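Local coordinates for uncharacterized protein MG296 homolog (Mycoplasma pneumoniae, PDB 2I15), which is of unknown function, an uncharacterized all-alpha protein of the Mg296 family, at residues E23-F27 / E28-Q32; V116-G119 / R120-Q124. All blocks are in the same frame, centred on the assembly; numbering follows the deposited sequence.

Contact 1: residues E23-F27 / E28-Q32; sequences EKVDF and ETFRQ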
ATOM      1  N   GLU A  23      38.071  -1.495  19.292  1.00 31.39           N
ATOM      2  CA  GLU A  23      39.391  -0.984  18.953  1.00 31.81           C
ATOM      3  C   GLU A  23      39.856  -1.391  17.556  1.00 31.04           C
ATOM      4  O   GLU A  23      40.674  -0.702  16.932  1.00 30.92           O
ATOM      5  CB  GLU A  23      40.400  -1.448  20.016  1.00 32.11           C
ATOM      6  CG  GLU A  23      39.806  -1.435  21.408  1.00 33.04           C
ATOM      7  CD  GLU A  23      40.692  -2.082  22.450  1.00 33.90           C
ATOM      8  OE1 GLU A  23      41.255  -3.164  22.166  1.00 36.70           O
ATOM      9  OE2 GLU A  23      40.809  -1.518  23.562  1.00 35.49           O
ATOM     10  N   LYS A  24      39.319  -2.502  17.064  1.00 22.29           N
ATOM     11  CA  LYS A  24      39.685  -3.032  15.751  1.00 22.19           C
ATOM     12  C   LYS A  24      38.752  -2.589  14.631  1.00 21.70           C
ATOM     13  O   LYS A  24      38.723  -3.196  13.559  1.00 23.17           O
ATOM     14  CB  LYS A  24      39.724  -4.564  15.799  1.00 34.98           C
ATOM     15  CG  LYS A  24      38.368  -5.251  15.997  1.00 37.57           C
ATOM     16  CD  LYS A  24      38.465  -6.746  15.657  1.00 38.66           C
ATOM     17  CE  LYS A  24      37.201  -7.525  16.004  1.00 37.27           C
ATOM     18  NZ  LYS A  24      36.648  -8.199  14.808  1.00 40.93           N
ATOM     19  N   VAL A  25      37.981  -1.539  14.880  1.00 23.21           N
ATOM     20  CA  VAL A  25      37.046  -1.006  13.886  1.00 20.22           C
ATOM     21  C   VAL A  25      37.488   0.445  13.682  1.00 21.40           C
ATOM     22  O   VAL A  25      38.048   1.046  14.597  1.00 21.13           O
ATOM     23  CB  VAL A  25      35.564  -1.078  14.443  1.00 22.58           C
ATOM     24  CG1 VAL A  25      35.094   0.276  14.931  1.00 18.71           C
ATOM     25  CG2 VAL A  25      34.633  -1.619  13.413  1.00 20.43           C
ATOM     26  N   ASP A  26      37.258   1.014  12.504  1.00 32.48           N
ATOM     27  CA  ASP A  26      37.636   2.411  12.283  1.00 33.74           C
ATOM     28  C   ASP A  26      36.797   3.233  13.261  1.00 34.08           C
ATOM     29  O   ASP A  26      35.567   3.206  13.174  1.00 34.77           O
ATOM     30  CB  ASP A  26      37.320   2.836  10.847  1.00 29.57           C
ATOM     31  CG  ASP A  26      37.833   4.229  10.528  1.00 31.92           C
ATOM     32  OD1 ASP A  26      39.058   4.454  10.653  1.00 31.30           O
ATOM     33  OD2 ASP A  26      37.021   5.108  10.153  1.00 33.27           O
ATOM     34  N   PHE A  27      37.453   3.953  14.180  1.00 26.85           N
ATOM     35  CA  PHE A  27      36.731   4.746  15.191  1.00 26.48           C
ATOM     36  C   PHE A  27      35.743   5.734  14.609  1.00 26.11           C
ATOM     37  O   PHE A  27      34.557   5.704  14.934  1.00 27.03           O
ATOM     38  CB  PHE A  27      37.672   5.539  16.123  1.00 23.44           C
ATOM     39  CG  PHE A  27      36.933   6.535  16.985  1.00 20.94           C
ATOM     40  CD1 PHE A  27      36.157   6.100  18.064  1.00 18.90           C
ATOM     41  CD2 PHE A  27      36.894   7.884  16.636  1.00 19.41           C
ATOM     42  CE1 PHE A  27      35.334   6.991  18.765  1.00 19.34           C
ATOM     43  CE2 PHE A  27      36.067   8.794  17.334  1.00 19.44           C
ATOM     44  CZ  PHE A  27      35.292   8.346  18.397  1.00 18.44           C
ATOM     45  N   GLU A  28      36.260   6.628  13.777  1.00 30.22           N
ATOM     46  CA  GLU A  28      35.462   7.659  13.136  1.00 30.57           C
ATOM     47  C   GLU A  28      34.261   7.140  12.316  1.00 30.77           C
ATOM     48  O   GLU A  28      33.274   7.860  12.143  1.00 31.55           O
ATOM     49  CB  GLU A  28      36.370   8.497  12.242  1.00 32.34           C
ATOM     50  CG  GLU A  28      36.170   9.988  12.399  1.00 35.62           C
ATOM     51  CD  GLU A  28      36.746  10.528  13.693  1.00 35.34           C
ATOM     52  OE1 GLU A  28      37.950  10.304  13.950  1.00 35.91           O
ATOM     53  OE2 GLU A  28      35.993  11.186  14.441  1.00 36.87           O
ATOM     54  N   THR A  29      34.343   5.915  11.795  1.00 25.36           N
ATOM     55  CA  THR A  29      33.243   5.344  11.015  1.00 25.05           C
ATOM     56  C   THR A  29      32.238   4.788  12.005  1.00 26.11           C
ATOM     57  O   THR A  29      31.023   4.894  11.806  1.00 27.75           O
ATOM     58  CB  THR A  29      33.707   4.172  10.117  1.00 25.89           C
ATOM     59  OG1 THR A  29      34.601   4.664   9.113  1.00 27.26           O
ATOM     60  CG2 THR A  29      32.515   3.501   9.451  1.00 25.29           C
ATOM     61  N   PHE A  30      32.757   4.146  13.052  1.00 20.17           N
ATOM     62  CA  PHE A  30      31.916   3.588  14.101  1.00 18.67           C
ATOM     63  C   PHE A  30      31.157   4.739  14.747  1.00 19.19           C
ATOM     64  O   PHE A  30      29.932   4.695  14.861  1.00 17.87           O
ATOM     65  CB  PHE A  30      32.764   2.891  15.169  1.00 24.00           C
ATOM     66  CG  PHE A  30      31.998   2.583  16.433  1.00 25.07           C
ATOM     67  CD1 PHE A  30      31.125   1.505  16.491  1.00 22.29           C
ATOM     68  CD2 PHE A  30      32.123   3.400  17.555  1.00 24.25           C
ATOM     69  CE1 PHE A  30      30.388   1.249  17.639  1.00 22.85           C
ATOM     70  CE2 PHE A  30      31.382   3.147  18.704  1.00 24.08           C
ATOM     71  CZ  PHE A  30      30.518   2.068  18.745  1.00 23.36           C
ATOM     72  N   ARG A  31      31.903   5.770  15.157  1.00 22.17           N
ATOM     73  CA  ARG A  31      31.348   6.962  15.799  1.00 21.54           C
ATOM     74  C   ARG A  31      30.116   7.526  15.084  1.00 22.67           C
ATOM     75  O   ARG A  31      29.130   7.895  15.726  1.00 20.64           O
ATOM     76  CB  ARG A  31      32.427   8.057  15.883  1.00 22.39           C
ATOM     77  CG  ARG A  31      31.956   9.339  16.588  1.00 21.02           C
ATOM     78  CD  ARG A  31      32.120  10.576  15.739  1.00 21.61           C
ATOM     79  NE  ARG A  31      33.465  11.152  15.755  1.00 20.98           N
ATOM     80  CZ  ARG A  31      34.045  11.702  16.821  1.00 19.06           C
ATOM     81  NH1 ARG A  31      33.411  11.756  17.980  1.00 16.56           N
ATOM     82  NH2 ARG A  31      35.258  12.218  16.724  1.00 18.79           N
ATOM     83  N   GLN A  32      30.183   7.609  13.757  1.00 25.30           N
ATOM     84  CA  GLN A  32      29.074   8.143  12.968  1.00 26.63           C
ATOM     85  C   GLN A  32      27.858   7.204  13.005  1.00 26.89           C
ATOM     86  O   GLN A  32      26.728   7.650  13.158  1.00 26.88           O
ATOM     87  CB  GLN A  32      29.512   8.356  11.514  1.00 24.10           C
ATOM     88  CG  GLN A  32      30.740   9.239  11.375  1.00 24.83           C
ATOM     89  CD  GLN A  32      31.240   9.348   9.945  1.00 28.05           C
ATOM     90  OE1 GLN A  32      31.552   8.335   9.297  1.00 29.44           O
ATOM     91  NE2 GLN A  32      31.331  10.578   9.444  1.00 27.02           N
TER
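Arg31 lays its guanidinium against the ring of Phe27, one turn back along the chain. CE2 of Phe27 stands over the centre of the guanidinium face, 3.6 Å from Arg31 CZ, but the two planes are 74° apart, so this is a ring rim set on a flat cation and not a parallel stack. Nearer the backbone, Arg31 CB sits above one face of the Phe27 ring in a CH-pi contact, 4.2 Å from the centroid and displaced toward the rim. Bends at chi2 and chi3 of Arg31 fold its chain back round the ring. Glu28 fixes the charged end: OE2 takes Arg31 NH2 at 2.6 Å and NE at 2.8 Å, a side-on salt bridge in which both nitrogens converge on one oxygen, close to the guanidinium plane. The Glu28 carboxylate, turned nearly perpendicular to the Phe27 ring, has OE1 at the edge of that ring.

These groups lie on the first turn of helix 27-41, just after the chain leaves helix 9-23, and Asp26 is its N-cap. With CG anti to the backbone N (chi1 -174°), the Asp26 carboxylate swings to the first turn, where OD2 receives the hydroxyl of Thr29 OG1 at 2.7 Å on its anti side and a weak bond from Thr29 N at 3.2 Å. Its negative charge probably interacts favourably with the helix dipole. The regular helical bonds include Phe30 N to Asp26 O at 3.0 Å and Arg31 N to Phe27 O. Before the cap, Val25 crosses Phe30 at about a right angle, CG1 lying 3.5 Å from Phe30 CB, while the Phe30 ring goes on to meet Phe22 of helix 9-23 edge-to-face.

Contact 2: residues V116-G119 / R120-Q124; sequences VDVG and RYHQQ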
ATOM      1  N   VAL A 116       1.561 -17.978  13.903  1.00 42.43           N
ATOM      2  CA  VAL A 116       0.457 -17.914  12.967  1.00 42.18           C
ATOM      3  C   VAL A 116       0.966 -17.667  11.565  1.00 42.52           C
ATOM      4  O   VAL A 116       2.037 -17.094  11.374  1.00 43.57           O
ATOM      5  CB  VAL A 116      -0.532 -16.797  13.366  1.00 35.15           C
ATOM      6  CG1 VAL A 116      -1.490 -16.473  12.233  1.00 33.53           C
ATOM      7  CG2 VAL A 116      -1.312 -17.235  14.583  1.00 35.77           C
ATOM      8  N   ASP A 117       0.210 -18.118  10.579  1.00 32.88           N
ATOM      9  CA  ASP A 117       0.621 -17.906   9.207  1.00 34.35           C
ATOM     10  C   ASP A 117       0.591 -16.420   8.893  1.00 32.25           C
ATOM     11  O   ASP A 117      -0.488 -15.820   8.834  1.00 32.20           O
ATOM     12  CB  ASP A 117      -0.315 -18.637   8.246  1.00106.56           C
ATOM     13  CG  ASP A 117       0.429 -19.541   7.288  1.00110.73           C
ATOM     14  OD1 ASP A 117       1.186 -19.029   6.425  1.00113.88           O
ATOM     15  OD2 ASP A 117       0.259 -20.775   7.395  1.00113.42           O
ATOM     16  N   VAL A 118       1.754 -15.804   8.716  1.00 45.21           N
ATOM     17  CA  VAL A 118       1.742 -14.402   8.336  1.00 44.44           C
ATOM     18  C   VAL A 118       0.899 -14.524   7.069  1.00 45.87           C
ATOM     19  O   VAL A 118       0.785 -15.615   6.506  1.00 48.43           O
ATOM     20  CB  VAL A 118       3.152 -13.893   7.979  1.00 28.18           C
ATOM     21  CG1 VAL A 118       3.074 -12.466   7.538  1.00 28.18           C
ATOM     22  CG2 VAL A 118       4.073 -14.006   9.181  1.00 28.74           C
ATOM     23  N   GLY A 119       0.293 -13.453   6.602  1.00 31.49           N
ATOM     24  CA  GLY A 119      -0.527 -13.636   5.423  1.00 30.24           C
ATOM     25  C   GLY A 119      -1.952 -13.911   5.868  1.00 29.03           C
ATOM     26  O   GLY A 119      -2.852 -13.116   5.588  1.00 28.05           O
ATOM     27  N   ARG A 120      -2.186 -15.022   6.562  1.00 25.03           N
ATOM     28  CA  ARG A 120      -3.554 -15.284   7.019  1.00 27.97           C
ATOM     29  C   ARG A 120      -3.884 -14.289   8.139  1.00 26.15           C
ATOM     30  O   ARG A 120      -4.998 -13.742   8.218  1.00 23.70           O
ATOM     31  CB  ARG A 120      -3.723 -16.711   7.538  1.00 89.08           C
ATOM     32  CG  ARG A 120      -5.175 -17.008   7.903  1.00 97.07           C
ATOM     33  CD  ARG A 120      -5.326 -18.321   8.661  1.00102.16           C
ATOM     34  NE  ARG A 120      -6.126 -19.282   7.909  1.00108.02           N
ATOM     35  CZ  ARG A 120      -5.785 -19.770   6.721  1.00110.88           C
ATOM     36  NH1 ARG A 120      -4.650 -19.387   6.149  1.00111.71           N
ATOM     37  NH2 ARG A 120      -6.578 -20.640   6.108  1.00111.86           N
ATOM     38  N   TYR A 121      -2.889 -14.038   8.987  1.00 41.49           N
ATOM     39  CA  TYR A 121      -3.044 -13.105  10.094  1.00 40.69           C
ATOM     40  C   TYR A 121      -3.495 -11.778   9.479  1.00 39.71           C
ATOM     41  O   TYR A 121      -4.549 -11.225   9.832  1.00 39.80           O
ATOM     42  CB  TYR A 121      -1.700 -12.934  10.815  1.00 33.19           C
ATOM     43  CG  TYR A 121      -1.794 -12.246  12.158  1.00 31.97           C
ATOM     44  CD1 TYR A 121      -2.456 -12.849  13.220  1.00 30.90           C
ATOM     45  CD2 TYR A 121      -1.223 -10.994  12.365  1.00 29.77           C
ATOM     46  CE1 TYR A 121      -2.540 -12.232  14.455  1.00 30.30           C
ATOM     47  CE2 TYR A 121      -1.302 -10.364  13.604  1.00 29.83           C
ATOM     48  CZ  TYR A 121      -1.971 -10.992  14.641  1.00 31.06           C
ATOM     49  OH  TYR A 121      -2.086 -10.371  15.862  1.00 32.20           O
ATOM     50  N   HIS A 122      -2.681 -11.287   8.550  1.00 22.68           N
ATOM     51  CA  HIS A 122      -2.951 -10.039   7.857  1.00 21.66           C
ATOM     52  C   HIS A 122      -4.330 -10.013   7.204  1.00 22.52           C
ATOM     53  O   HIS A 122      -5.051  -9.015   7.280  1.00 22.48           O
ATOM     54  CB  HIS A 122      -1.902  -9.811   6.770  1.00 24.03           C
ATOM     55  CG  HIS A 122      -0.638  -9.191   7.271  1.00 21.08           C
ATOM     56  ND1 HIS A 122      -0.546  -7.862   7.581  1.00 20.98           N
ATOM     57  CD2 HIS A 122       0.575  -9.736   7.509  1.00 19.22           C
ATOM     58  CE1 HIS A 122       0.686  -7.596   7.997  1.00 15.06           C
ATOM     59  NE2 HIS A 122       1.376  -8.713   7.961  1.00 20.93           N
ATOM     60  N   GLN A 123      -4.691 -11.111   6.552  1.00 37.05           N
ATOM     61  CA  GLN A 123      -5.978 -11.204   5.868  1.00 39.17           C
ATOM     62  C   GLN A 123      -7.167 -11.167   6.824  1.00 39.94           C
ATOM     63  O   GLN A 123      -8.165 -10.501   6.547  1.00 40.37           O
ATOM     64  CB  GLN A 123      -5.987 -12.456   4.997  1.00 36.30           C
ATOM     65  CG  GLN A 123      -5.023 -12.313   3.836  1.00 40.15           C
ATOM     66  CD  GLN A 123      -4.785 -13.611   3.072  1.00 42.50           C
ATOM     67  OE1 GLN A 123      -5.078 -14.703   3.567  1.00 43.37           O
ATOM     68  NE2 GLN A 123      -4.227 -13.493   1.866  1.00 42.17           N
ATOM     69  N   GLN A 124      -7.060 -11.861   7.952  1.00 31.11           N
ATOM     70  CA  GLN A 124      -8.141 -11.839   8.925  1.00 32.48           C
ATOM     71  C   GLN A 124      -8.293 -10.379   9.357  1.00 32.63           C
ATOM     72  O   GLN A 124      -9.394  -9.811   9.352  1.00 32.27           O
ATOM     73  CB  GLN A 124      -7.782 -12.736  10.107  1.00 45.88           C
ATOM     74  CG  GLN A 124      -7.483 -14.162   9.691  1.00 49.40           C
ATOM     75  CD  GLN A 124      -7.020 -15.038  10.847  1.00 53.67           C
ATOM     76  OE1 GLN A 124      -6.053 -14.715  11.550  1.00 56.92           O
ATOM     77  NE2 GLN A 124      -7.705 -16.162  11.043  1.00 55.05           N
TER
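The N-terminal turn of helix 120-128, with Gly119 at its N-cap position, brings Val116 and Val118 of the preceding loop against Tyr121 and His122. Val116 meets Tyr121 at about a right angle, its CG1 3.8 Å from Tyr121 CB and nearly as close to the ring carbon CD1. Val118 and His122 instead run side by side and point the same way: Val118 CG1 lies in the plane of the imidazole, at its edge, 3.7 Å from His122 CD2. Gly119 N approaches that edge too. The first torsion of His122, with CG beside the backbone N (chi1 -83°), puts the CD2 edge of the ring next to these two atoms.

Gly119 has phi 93° and psi -64°, a conformation that glycine reaches readily because it has no side chain to meet the carbonyl oxygen of Val118. Its own oxygen accepts from Gln123 N at 2.9 Å. Two residues earlier, Asp117 O serves two amides, Tyr121 N at 3.0 Å in a nearly linear bond and Arg120 N in a weak one.

The polar ends find their partners beyond this turn. His122 NE2 bonds Ser108 OG of helix 92-113, whose Ala111 and Ile112 also touch Val118; Gln123 NE2 hydrogen-bonds to OXT of Tyr135, the C-terminal residue. Tyr121 OH crosses the subunit boundary to hydrogen-bond with Glu21 OE2 of the second subunit.

In the fold
Contact 1 and contact 2 are both helix starts, of helices 27-41 and 120-128, but they lie on opposite sides of the chain's centre, with their centres about 42 Å apart and their nearest atoms about 31 Å apart. At the N-cap position of contact 1 an aspartate side chain bonds into the helix; in contact 2 a glycine holds that position. Contact 1 is exposed, its centre about 27 Å from that of the chain; contact 2, at about 19 Å, is partly buried beside helix 92-113. Glu21 pairs with Lys24 of contact 1 within this chain, and the Glu21 of the second subunit is hydrogen-bonded to Tyr121 of contact 2.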